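Local coordinates for esterase family protein (Staphylococcus aureus, PDB 7L0A), which probably hydrolyses S-formylglutathione to formate and glutathione, as a serine esterase of the esterase D family with the alpha/beta-hydrolase fold, at residues V85-M93 and E165-I174; M130-F138 and A149-E157. One frame throughout, in Å; residues are numbered along the deposited sequence.

Contact 1 of 2, residues V85-M93 and E165-I174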
loop_
_atom_site.group_PDB
_atom_site.type_symbol
_atom_site.label_atom_id
_atom_site.label_comp_id
_atom_site.label_asym_id
_atom_site.label_seq_id
_atom_site.Cartn_x
_atom_site.Cartn_y
_atom_site.Cartn_z
ATOM N N VAL B 85 -6.435 2.952 -14.616
ATOM C CA VAL B 85 -7.733 2.952 -15.282
ATOM C C VAL B 85 -7.587 2.255 -16.633
ATOM O O VAL B 85 -6.803 2.692 -17.490
ATOM C CB VAL B 85 -8.287 4.380 -15.436
ATOM C CG1 VAL B 85 -9.625 4.340 -16.129
ATOM C CG2 VAL B 85 -8.349 5.062 -14.103
ATOM N N ASP B 86 -8.261 1.127 -16.784
ATOM C CA ASP B 86 -8.254 0.410 -18.057
ATOM C C ASP B 86 -9.237 1.060 -19.030
ATOM O O ASP B 86 -10.294 1.560 -18.624
ATOM C CB ASP B 86 -8.657 -1.050 -17.874
ATOM C CG ASP B 86 -7.593 -1.871 -17.178
ATOM O OD1 ASP B 86 -6.389 -1.537 -17.319
ATOM O OD2 ASP B 86 -7.964 -2.854 -16.499
ATOM N N HIS B 87 -8.891 1.046 -20.323
ATOM C CA HIS B 87 -9.795 1.616 -21.326
ATOM C C HIS B 87 -11.194 1.030 -21.233
ATOM O O HIS B 87 -12.188 1.744 -21.399
ATOM C CB HIS B 87 -9.257 1.381 -22.736
ATOM C CG HIS B 87 -8.052 2.204 -23.060
ATOM N ND1 HIS B 87 -7.658 2.441 -24.354
ATOM C CD2 HIS B 87 -7.167 2.850 -22.266
ATOM C CE1 HIS B 87 -6.576 3.202 -24.345
ATOM N NE2 HIS B 87 -6.273 3.479 -23.091
ATOM N N SER B 88 -11.289 -0.273 -21.003
ATOM C CA SER B 88 -12.584 -0.935 -21.023
ATOM C C SER B 88 -13.479 -0.492 -19.872
ATOM O O SER B 88 -14.695 -0.706 -19.940
ATOM C CB SER B 88 -12.386 -2.449 -20.983
ATOM O OG SER B 88 -11.466 -2.805 -19.950
ATOM N N ALA B 89 -12.928 0.147 -18.831
ATOM C CA ALA B 89 -13.761 0.571 -17.706
ATOM C C ALA B 89 -14.780 1.616 -18.130
ATOM O O ALA B 89 -15.891 1.669 -17.583
ATOM C CB ALA B 89 -12.895 1.115 -16.570
ATOM N N TYR B 90 -14.459 2.415 -19.150
ATOM C CA TYR B 90 -15.322 3.539 -19.483
ATOM C C TYR B 90 -16.576 3.124 -20.231
ATOM O O TYR B 90 -17.642 3.692 -19.994
ATOM C CB TYR B 90 -14.575 4.567 -20.336
ATOM C CG TYR B 90 -13.462 5.306 -19.651
ATOM C CD1 TYR B 90 -13.725 6.425 -18.859
ATOM C CD2 TYR B 90 -12.149 4.924 -19.817
ATOM C CE1 TYR B 90 -12.700 7.132 -18.249
ATOM C CE2 TYR B 90 -11.119 5.612 -19.180
ATOM C CZ TYR B 90 -11.403 6.724 -18.419
ATOM O OH TYR B 90 -10.431 7.443 -17.810
ATOM N N ALA B 91 -16.480 2.177 -21.158
ATOM C CA ALA B 91 -17.650 1.888 -21.963
ATOM C C ALA B 91 -17.892 0.422 -22.287
ATOM O O ALA B 91 -18.864 0.140 -22.990
ATOM C CB ALA B 91 -17.596 2.678 -23.291
ATOM N N ASN B 92 -17.086 -0.516 -21.782
ATOM C CA ASN B 92 -17.322 -1.926 -22.062
ATOM C C ASN B 92 -17.971 -2.694 -20.915
ATOM O O ASN B 92 -18.323 -3.871 -21.106
ATOM C CB ASN B 92 -16.020 -2.633 -22.427
ATOM C CG ASN B 92 -15.433 -2.137 -23.726
ATOM O OD1 ASN B 92 -14.539 -1.312 -23.743
ATOM N ND2 ASN B 92 -15.965 -2.642 -24.830
ATOM N N MET B 93 -18.112 -2.089 -19.740
ATOM C CA MET B 93 -18.598 -2.822 -18.582
ATOM C C MET B 93 -20.075 -2.542 -18.329
ATOM O O MET B 93 -20.628 -1.511 -18.730
ATOM C CB MET B 93 -17.784 -2.462 -17.337
ATOM C CG MET B 93 -16.299 -2.589 -17.543
ATOM S SD MET B 93 -15.759 -4.298 -17.803
ATOM C CE MET B 93 -15.923 -4.981 -16.152
ATOM N N GLU B 165 -7.340 8.320 -27.759
ATOM C CA GLU B 165 -6.476 7.173 -28.048
ATOM C C GLU B 165 -7.020 5.859 -27.534
ATOM O O GLU B 165 -6.273 5.016 -27.013
ATOM C CB GLU B 165 -5.085 7.444 -27.465
ATOM C CG GLU B 165 -4.369 8.622 -28.090
ATOM C CD GLU B 165 -4.236 8.479 -29.597
ATOM O OE1 GLU B 165 -3.988 7.348 -30.071
ATOM O OE2 GLU B 165 -4.401 9.496 -30.306
ATOM N N TRP B 166 -8.309 5.617 -27.707
ATOM C CA TRP B 166 -8.918 4.366 -27.295
ATOM C C TRP B 166 -8.285 3.166 -27.978
ATOM O O TRP B 166 -7.934 3.227 -29.156
ATOM C CB TRP B 166 -10.409 4.414 -27.657
ATOM C CG TRP B 166 -11.154 5.526 -27.034
ATOM C CD1 TRP B 166 -11.530 6.713 -27.622
ATOM C CD2 TRP B 166 -11.633 5.572 -25.699
ATOM N NE1 TRP B 166 -12.211 7.489 -26.717
ATOM C CE2 TRP B 166 -12.291 6.809 -25.527
ATOM C CE3 TRP B 166 -11.579 4.682 -24.626
ATOM C CZ2 TRP B 166 -12.869 7.184 -24.311
ATOM C CZ3 TRP B 166 -12.156 5.050 -23.437
ATOM C CH2 TRP B 166 -12.796 6.286 -23.288
ATOM N N ASN B 167 -8.169 2.057 -27.237
ATOM C CA ASN B 167 -7.839 0.783 -27.878
ATOM C C ASN B 167 -9.037 0.279 -28.699
ATOM O O ASN B 167 -10.120 0.868 -28.705
ATOM C CB ASN B 167 -7.349 -0.241 -26.842
ATOM C CG ASN B 167 -8.434 -0.737 -25.880
ATOM O OD1 ASN B 167 -9.642 -0.585 -26.105
ATOM N ND2 ASN B 167 -8.002 -1.425 -24.840
ATOM N N ASP B 168 -8.836 -0.831 -29.421
ATOM C CA ASP B 168 -9.813 -1.256 -30.410
ATOM C C ASP B 168 -11.147 -1.622 -29.777
ATOM O O ASP B 168 -12.215 -1.247 -30.283
ATOM C CB ASP B 168 -9.262 -2.447 -31.195
ATOM C CG ASP B 168 -8.209 -2.047 -32.212
ATOM O OD1 ASP B 168 -8.069 -0.837 -32.500
ATOM O OD2 ASP B 168 -7.525 -2.952 -32.733
ATOM N N PHE B 169 -11.112 -2.423 -28.703
ATOM C CA PHE B 169 -12.361 -2.890 -28.086
ATOM C C PHE B 169 -13.118 -1.739 -27.425
ATOM O O PHE B 169 -14.358 -1.685 -27.498
ATOM C CB PHE B 169 -12.037 -4.010 -27.087
ATOM C CG PHE B 169 -13.235 -4.763 -26.564
ATOM C CD1 PHE B 169 -14.275 -5.125 -27.402
ATOM C CD2 PHE B 169 -13.295 -5.138 -25.227
ATOM C CE1 PHE B 169 -15.376 -5.831 -26.916
ATOM C CE2 PHE B 169 -14.393 -5.842 -24.738
ATOM C CZ PHE B 169 -15.416 -6.196 -25.577
ATOM N N SER B 170 -12.399 -0.800 -26.785
ATOM C CA SER B 170 -13.085 0.331 -26.175
ATOM C C SER B 170 -13.577 1.299 -27.242
ATOM O O SER B 170 -14.690 1.836 -27.140
ATOM C CB SER B 170 -12.197 1.031 -25.155
ATOM O OG SER B 170 -11.051 1.582 -25.743
ATOM N N LYS B 171 -12.786 1.502 -28.304
ATOM C CA LYS B 171 -13.241 2.394 -29.376
ATOM C C LYS B 171 -14.544 1.890 -29.983
ATOM O O LYS B 171 -15.445 2.686 -30.282
ATOM C CB LYS B 171 -12.178 2.530 -30.462
ATOM C CG LYS B 171 -12.514 3.498 -31.600
ATOM C CD LYS B 171 -12.654 4.916 -31.084
ATOM C CE LYS B 171 -12.863 5.906 -32.228
ATOM N NZ LYS B 171 -11.667 5.978 -33.119
ATOM N N GLU B 172 -14.680 0.570 -30.153
ATOM C CA GLU B 172 -15.907 0.044 -30.744
ATOM C C GLU B 172 -17.112 0.334 -29.862
ATOM O O GLU B 172 -18.219 0.588 -30.375
ATOM C CB GLU B 172 -15.771 -1.457 -30.979
ATOM C CG GLU B 172 -16.875 -2.070 -31.810
ATOM C CD GLU B 172 -16.778 -1.664 -33.258
ATOM O OE1 GLU B 172 -15.702 -1.167 -33.681
ATOM O OE2 GLU B 172 -17.783 -1.857 -33.974
ATOM N N ALA B 173 -16.934 0.280 -28.532
ATOM C CA ALA B 173 -18.016 0.622 -27.614
ATOM C C ALA B 173 -18.318 2.113 -27.647
ATOM O O ALA B 173 -19.495 2.514 -27.559
ATOM C CB ALA B 173 -17.676 0.177 -26.190
ATOM N N ILE B 174 -17.283 2.948 -27.782
ATOM C CA ILE B 174 -17.484 4.395 -27.875
ATOM C C ILE B 174 -18.266 4.738 -29.145
ATOM O O ILE B 174 -19.265 5.463 -29.094
ATOM C CB ILE B 174 -16.131 5.133 -27.829
ATOM C CG1 ILE B 174 -15.427 4.967 -26.477
ATOM C CG2 ILE B 174 -16.305 6.641 -28.125
ATOM C CD1 ILE B 174 -16.222 5.462 -25.280
HETATM O O HOH W 1 -8.577 -2.130 -21.705
#
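Ser88 and Ser170 bring the backbones closest, CA to CA 5.3 Å, where the weakly bonded helical turn 88-91 lies against helix 168-174, and Ala91 meets Ala173 one turn further on. His87 turns the edge of its imidazole to the other segment, and Asn167 N donates to His87 ND1 (3.0 Å) almost exactly in the ring plane. With His87 NE2 bonded to Leu56 O, both ring nitrogens are engaged, fixing the ring's rotation. Asn167 is also the N-cap: its OD1, with CG held between backbone N and carbonyl carbon (chi1 69°), takes Ser170 N nearly along the C=O axis at 2.8 Å and Ser170 OG from above the carbonyl plane. Asn92 ND2 donates a fairly straight bond that reaches Phe169 O (3.3 Å) from above its carbonyl plane, while lying 3.5 Å above the centre of the Phe169 ring, amide and ring planes only 19° apart. Trp166 directs its edge at the face of Tyr90 in an offset edge-to-face pair, planes at 86°, and Ile174 CG1 covers one face of the indole. Ala91 CB touches both Ala173 CB and Ile174 CD1. The side chains of Tyr90 and the predicted nucleophile Ser129 are about 8 Å apart, so the contact packs beside the nucleophile elbow without entering the predicted triad. Tyr90 and Trp166 pack against helix 130-141, and Ala89 and Tyr90 meet Tyr99 of helix 99-113.

Contact 2 of 2, residues M130-F138 and A149-E157; sequences MGGYGTIKF and AVPLSAVFE
Gly132 and Ala154 approach to 4.2 Å between CA atoms in the beta-alpha-beta unit that carries the nucleophile elbow of this alpha/beta-hydrolase fold: strand 123-128, the predicted nucleophile Ser129, helix 130-141 and strand 148-152. Helix 130-138 runs nearly antiparallel to strand 149-152, their axes 6.8 Å apart at closest approach. With no side chain on Gly132, Ala154 CB packs directly on Gly132 CA and C, both at 3.7 Å. Thr135 shows how one side chain can serve two surfaces. Its CB points toward the strand and forks there. OG1 turns back to Gly131 O, 2.8 Å away, an acceptor shared with Thr135 N, so the hydroxyl is satisfied within its own helix. CG2, anti to the backbone N, is thereby presented to the strand, where it meets Ala149 CB, Val150 N and the Pro151 ring. One residue on, Ile136 CG1 meets the edge of the Phe156 ring at CE1, CG2 lies at a similar distance from CE1, and CD1 packs loosely on Pro151 CG; Phe156 in turn stacks on Phe222 and has Ala154 CB over one face, offset toward the rim. Near the predicted active site, Val155 sets both methyls against Met130 SD, and the nearest side-chain atoms of Val155 and Ser129 are about 4 Å apart. Val155 O, buried with no polar partner in the model, lies in the plane of the Tyr133 ring at its edge, 3.5 Å from CD2 and 3.3 Å from CB of Tyr133.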
loop_
_atom_site.group_PDB
_atom_site.type_symbol
_atom_site.label_atom_id
_atom_site.label_comp_id
_atom_site.label_asym_id
_atom_site.label_seq_id
_atom_site.Cartn_x
_atom_site.Cartn_y
_atom_site.Cartn_z
ATOM N N MET B 130 -9.316 12.319 -20.302
ATOM C CA MET B 130 -10.428 11.511 -19.792
ATOM C C MET B 130 -10.492 11.510 -18.281
ATOM O O MET B 130 -11.572 11.313 -17.708
ATOM C CB MET B 130 -10.381 10.076 -20.314
ATOM C CG MET B 130 -10.883 9.965 -21.735
ATOM S SD MET B 130 -12.564 10.531 -22.017
ATOM C CE MET B 130 -13.484 9.560 -20.825
ATOM N N GLY B 131 -9.346 11.658 -17.597
ATOM C CA GLY B 131 -9.367 11.867 -16.170
ATOM C C GLY B 131 -9.969 13.195 -15.755
ATOM O O GLY B 131 -10.366 13.349 -14.600
ATOM N N GLY B 132 -10.008 14.168 -16.664
ATOM C CA GLY B 132 -10.676 15.418 -16.375
ATOM C C GLY B 132 -12.179 15.281 -16.555
ATOM O O GLY B 132 -12.956 15.875 -15.816
ATOM N N TYR B 133 -12.578 14.491 -17.560
ATOM C CA TYR B 133 -13.980 14.047 -17.664
ATOM C C TYR B 133 -14.405 13.315 -16.396
ATOM O O TYR B 133 -15.443 13.634 -15.794
ATOM C CB TYR B 133 -14.134 13.150 -18.885
ATOM C CG TYR B 133 -15.446 12.417 -19.020
ATOM C CD1 TYR B 133 -15.641 11.184 -18.436
ATOM C CD2 TYR B 133 -16.471 12.953 -19.752
ATOM C CE1 TYR B 133 -16.820 10.487 -18.563
ATOM C CE2 TYR B 133 -17.662 12.273 -19.880
ATOM C CZ TYR B 133 -17.820 11.051 -19.273
ATOM O OH TYR B 133 -19.023 10.380 -19.399
ATOM N N GLY B 134 -13.574 12.366 -15.933
ATOM C CA GLY B 134 -13.852 11.715 -14.657
ATOM C C GLY B 134 -13.996 12.714 -13.524
ATOM O O GLY B 134 -14.932 12.633 -12.714
ATOM N N THR B 135 -13.058 13.667 -13.444
ATOM C CA THR B 135 -13.079 14.629 -12.358
ATOM C C THR B 135 -14.379 15.404 -12.322
ATOM O O THR B 135 -15.001 15.541 -11.257
ATOM C CB THR B 135 -11.894 15.585 -12.457
ATOM O OG1 THR B 135 -10.694 14.836 -12.225
ATOM C CG2 THR B 135 -11.955 16.670 -11.390
ATOM N N ILE B 136 -14.808 15.941 -13.477
ATOM C CA ILE B 136 -16.036 16.731 -13.506
ATOM C C ILE B 136 -17.258 15.846 -13.273
ATOM O O ILE B 136 -18.214 16.272 -12.609
ATOM C CB ILE B 136 -16.144 17.534 -14.814
ATOM C CG1 ILE B 136 -17.197 18.646 -14.689
ATOM C CG2 ILE B 136 -16.475 16.693 -16.016
ATOM C CD1 ILE B 136 -16.808 19.757 -13.743
ATOM N N LYS B 137 -17.221 14.586 -13.735
ATOM C CA LYS B 137 -18.362 13.702 -13.441
ATOM C C LYS B 137 -18.478 13.443 -11.932
ATOM O O LYS B 137 -19.579 13.475 -11.378
ATOM C CB LYS B 137 -18.230 12.388 -14.208
ATOM C CG LYS B 137 -19.299 11.386 -13.841
ATOM C CD LYS B 137 -19.542 10.342 -14.916
ATOM C CE LYS B 137 -20.755 9.472 -14.524
ATOM N NZ LYS B 137 -21.305 8.667 -15.650
ATOM N N PHE B 138 -17.359 13.192 -11.246
ATOM C CA PHE B 138 -17.407 12.980 -9.801
ATOM C C PHE B 138 -17.753 14.263 -9.062
ATOM O O PHE B 138 -18.472 14.219 -8.063
ATOM C CB PHE B 138 -16.078 12.379 -9.293
ATOM C CG PHE B 138 -15.861 10.957 -9.748
ATOM C CD1 PHE B 138 -16.717 9.942 -9.349
ATOM C CD2 PHE B 138 -14.812 10.652 -10.589
ATOM C CE1 PHE B 138 -16.526 8.650 -9.798
ATOM C CE2 PHE B 138 -14.600 9.354 -11.043
ATOM C CZ PHE B 138 -15.476 8.362 -10.656
ATOM N N ALA B 149 -12.264 20.169 -6.797
ATOM C CA ALA B 149 -12.079 19.356 -7.999
ATOM C C ALA B 149 -11.316 20.175 -9.027
ATOM O O ALA B 149 -11.624 21.359 -9.226
ATOM C CB ALA B 149 -13.454 18.925 -8.571
ATOM N N VAL B 150 -10.349 19.549 -9.687
ATOM C CA VAL B 150 -9.464 20.213 -10.632
ATOM C C VAL B 150 -9.423 19.434 -11.946
ATOM O O VAL B 150 -8.573 18.551 -12.159
ATOM C CB VAL B 150 -8.041 20.355 -10.058
ATOM C CG1 VAL B 150 -7.161 21.115 -11.028
ATOM C CG2 VAL B 150 -8.054 21.054 -8.705
ATOM N N PRO B 151 -10.311 19.744 -12.887
ATOM C CA PRO B 151 -10.196 19.168 -14.237
ATOM C C PRO B 151 -9.097 19.862 -15.032
ATOM O O PRO B 151 -9.088 21.091 -15.147
ATOM C CB PRO B 151 -11.584 19.432 -14.868
ATOM C CG PRO B 151 -12.459 19.813 -13.742
ATOM C CD PRO B 151 -11.579 20.467 -12.707
ATOM N N LEU B 152 -8.194 19.069 -15.587
ATOM C CA LEU B 152 -7.057 19.533 -16.373
ATOM C C LEU B 152 -7.264 19.091 -17.813
ATOM O O LEU B 152 -7.417 17.893 -18.076
ATOM C CB LEU B 152 -5.751 18.941 -15.839
ATOM C CG LEU B 152 -5.385 19.217 -14.385
ATOM C CD1 LEU B 152 -4.075 18.459 -14.101
ATOM C CD2 LEU B 152 -5.232 20.670 -14.121
ATOM N N SER B 153 -7.208 20.028 -18.749
ATOM C CA SER B 153 -7.277 19.700 -20.169
ATOM C C SER B 153 -8.390 18.688 -20.438
ATOM O O SER B 153 -8.188 17.690 -21.151
ATOM C CB SER B 153 -5.938 19.143 -20.655
ATOM O OG SER B 153 -4.869 19.969 -20.205
ATOM N N ALA B 154 -9.571 18.972 -19.870
ATOM C CA ALA B 154 -10.602 17.955 -19.734
ATOM C C ALA B 154 -11.444 17.802 -20.999
ATOM O O ALA B 154 -11.598 18.721 -21.808
ATOM C CB ALA B 154 -11.520 18.270 -18.550
ATOM N N VAL B 155 -11.946 16.582 -21.159
ATOM C CA VAL B 155 -12.987 16.209 -22.121
ATOM C C VAL B 155 -14.348 16.540 -21.518
ATOM O O VAL B 155 -14.764 15.935 -20.525
ATOM C CB VAL B 155 -12.860 14.714 -22.441
ATOM C CG1 VAL B 155 -14.061 14.183 -23.207
ATOM C CG2 VAL B 155 -11.570 14.414 -23.211
ATOM N N PHE B 156 -15.033 17.529 -22.097
ATOM C CA PHE B 156 -16.341 17.966 -21.616
ATOM C C PHE B 156 -17.491 17.633 -22.557
ATOM O O PHE B 156 -18.674 17.806 -22.173
ATOM C CB PHE B 156 -16.365 19.492 -21.373
ATOM C CG PHE B 156 -15.497 19.977 -20.214
ATOM C CD1 PHE B 156 -15.767 19.598 -18.915
ATOM C CD2 PHE B 156 -14.436 20.855 -20.448
ATOM C CE1 PHE B 156 -14.974 20.060 -17.849
ATOM C CE2 PHE B 156 -13.660 21.318 -19.399
ATOM C CZ PHE B 156 -13.920 20.913 -18.105
ATOM N N GLU B 157 -17.185 17.249 -23.792
ATOM C CA GLU B 157 -18.190 17.085 -24.815
ATOM C C GLU B 157 -18.103 15.711 -25.445
ATOM O O GLU B 157 -17.034 15.149 -25.630
ATOM C CB GLU B 157 -18.039 18.108 -25.958
ATOM C CG GLU B 157 -17.804 19.517 -25.521
ATOM C CD GLU B 157 -18.183 20.501 -26.596
ATOM O OE1 GLU B 157 -18.664 20.057 -27.664
ATOM O OE2 GLU B 157 -18.010 21.720 -26.380
#

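From the N terminus, the chain first builds strands 9-17, 24-32, 49-53 and 79-83, then enters residues 85-93, the first half of contact 1. It passes through helix 99-113 and strand 123-128 to helix 130-141, and contact 2 closes a short loop when strand 148-152 and the loop after it return alongside that helix. Only afterwards does 165-174 come back to 85-93, so contact 1 closes a longer loop that encloses contact 2. The inner contact joins helix and sheet in the buried core, the outer one ties two peripheral segments together. Their centres lie about 17 Å apart, yet they touch through Met130, whose CE is 3.6 Å from Tyr90 CE1.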